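Local coordinates for OsmC-like protein (Jannaschia sp., PDB 3CJE) that probably reduces organic hydroperoxides and so contributes to peroxide resistance, at residues 15-20 and 31-36. Numbering follows the deposited sequence.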
# COMPACT_ATOMS: atom_id res chain seq x y z
N VAL A 15 -6.49 -12.16 -8.20
CA VAL A 15 -6.92 -11.58 -6.95
C VAL A 15 -7.37 -10.17 -7.31
O VAL A 15 -6.65 -9.45 -8.00
CB VAL A 15 -5.79 -11.57 -5.85
CG1 VAL A 15 -6.26 -10.72 -4.63
CG2 VAL A 15 -5.40 -13.01 -5.45
N VAL A 16 -8.59 -9.78 -6.91
CA VAL A 16 -9.21 -8.51 -7.33
C VAL A 16 -9.73 -7.84 -6.08
O VAL A 16 -10.49 -8.43 -5.34
CB VAL A 16 -10.37 -8.68 -8.34
CG1 VAL A 16 -10.98 -7.34 -8.69
CG2 VAL A 16 -9.88 -9.43 -9.60
N PHE A 17 -9.29 -6.60 -5.85
CA PHE A 17 -9.84 -5.75 -4.82
C PHE A 17 -10.39 -4.48 -5.44
O PHE A 17 -9.86 -3.96 -6.43
CB PHE A 17 -8.77 -5.35 -3.79
CG PHE A 17 -8.53 -6.38 -2.72
CD1 PHE A 17 -7.85 -7.54 -2.99
CD2 PHE A 17 -9.02 -6.20 -1.42
CE1 PHE A 17 -7.62 -8.50 -1.97
CE2 PHE A 17 -8.76 -7.17 -0.41
CZ PHE A 17 -8.08 -8.28 -0.69
N THR A 18 -11.44 -3.99 -4.81
CA THR A 18 -11.96 -2.67 -5.11
C THR A 18 -12.05 -1.81 -3.86
O THR A 18 -12.08 -2.31 -2.74
CB THR A 18 -13.34 -2.75 -5.74
OG1 THR A 18 -14.30 -3.35 -4.83
CG2 THR A 18 -13.29 -3.56 -7.06
N CYS A 19 -12.13 -0.50 -4.07
CA CYS A 19 -12.31 0.44 -2.97
C CYS A 19 -13.14 1.58 -3.48
O CYS A 19 -12.82 2.15 -4.52
CB CYS A 19 -10.98 0.95 -2.50
SG CYS A 19 -11.09 2.06 -1.06
N ASN A 20 -14.23 1.86 -2.78
CA ASN A 20 -15.02 3.04 -3.03
C ASN A 20 -14.81 3.99 -1.88
O ASN A 20 -15.17 3.69 -0.75
CB ASN A 20 -16.49 2.79 -3.19
CG ASN A 20 -17.20 4.08 -3.61
OD1 ASN A 20 -16.86 4.65 -4.65
ND2 ASN A 20 -18.04 4.62 -2.76
N LEU A 31 -13.42 4.51 3.37
CA LEU A 31 -12.96 3.63 2.34
C LEU A 31 -13.66 2.28 2.47
O LEU A 31 -13.34 1.53 3.36
CB LEU A 31 -11.45 3.47 2.47
CG LEU A 31 -10.69 4.80 2.43
CD1 LEU A 31 -9.29 4.74 2.97
CD2 LEU A 31 -10.78 5.39 0.99
N ASP A 32 -14.58 2.00 1.56
CA ASP A 32 -15.32 0.75 1.50
C ASP A 32 -14.55 -0.20 0.58
O ASP A 32 -14.64 -0.13 -0.64
CB ASP A 32 -16.71 1.01 0.93
CG ASP A 32 -17.54 -0.26 0.75
OD1 ASP A 32 -17.18 -1.39 1.24
OD2 ASP A 32 -18.60 -0.09 0.05
N VAL A 33 -13.75 -1.08 1.19
CA VAL A 33 -12.91 -2.02 0.46
C VAL A 33 -13.60 -3.35 0.32
O VAL A 33 -14.30 -3.82 1.24
CB VAL A 33 -11.54 -2.23 1.17
CG1 VAL A 33 -10.66 -3.25 0.45
CG2 VAL A 33 -10.81 -0.90 1.34
N ALA A 34 -13.50 -3.94 -0.87
CA ALA A 34 -13.97 -5.30 -1.06
C ALA A 34 -12.92 -6.17 -1.73
O ALA A 34 -12.29 -5.73 -2.70
CB ALA A 34 -15.21 -5.31 -1.94
N MSE A 35 -12.71 -7.39 -1.23
CA MSE A 35 -12.10 -8.42 -2.05
C MSE A 35 -13.23 -8.96 -2.91
O MSE A 35 -14.31 -9.30 -2.40
CB MSE A 35 -11.48 -9.56 -1.22
CG MSE A 35 -10.70 -10.50 -2.08
SE MSE A 35 -9.71 -11.88 -1.09
CE MSE A 35 -11.15 -12.47 0.08
N VAL A 36 -12.99 -9.03 -4.21
CA VAL A 36 -13.95 -9.52 -5.18
C VAL A 36 -13.58 -10.93 -5.64
O VAL A 36 -14.45 -11.81 -5.75
CB VAL A 36 -14.06 -8.55 -6.39
CG1 VAL A 36 -15.07 -9.10 -7.39
CG2 VAL A 36 -14.49 -7.16 -5.90
O HOH W 1 -15.40 -1.60 -2.98
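Chi1 of Phe17 (-83°) sets CG anti to its carbonyl carbon, and that of Met35 (-172°) sets CG anti to the backbone N; the Phe17 ring lies over Met35, with CZ and CE2 each 3.7 Å from Met35 CB. Met35 CB (the residue is modelled as selenomethionine) sits 3.9 Å from the centroid of the Phe17 ring, a CH-pi contact displaced toward the rim, while in one of two modelled conformers SE stands obliquely to the ring in a Met-aromatic contact. At the ring edge, Val33 CG1 lies in plane, 3.9 Å from Phe17 CD2. Farther along the same face of the sheet, Cys19 SG meets Val33 CG2 and Leu31 CB, each at 3.8 Å. Helix 62-81 covers this side, Ile67 touching both Phe17 and Val33.

The pairing exemplifies an antiparallel beta hairpin: Phe17–Met35 and Cys19–Val33 are non-hydrogen-bonded pairs, alternating with hydrogen-bonded Thr18–Ala34 and Asn20–Asp32. Thr18 N gives a 2.9 Å bond to Ala34 O, and Ala34 N returns one to Thr18 O; Val36 N bonds to Val16 O at 2.8 Å. On the face carrying Thr18 and Ala34, a water bridges the strands, 2.8 Å from Thr18 OG1 and donating to Asp32 O. That carbonyl therefore accepts from both the water and Asn20 N. Nearby, Asp32 OD1 forms a salt bridge with Arg42 of strand 41-47.

Chemically, the hairpin has two unlike faces: Phe17, Cys19 and Val33 meet under the helix, whereas the other is mixed, Ala34 and Val36 lying beside hydroxyl, water and carboxylate, and Arg42 would be expected to stabilise the negative charge of Asp32.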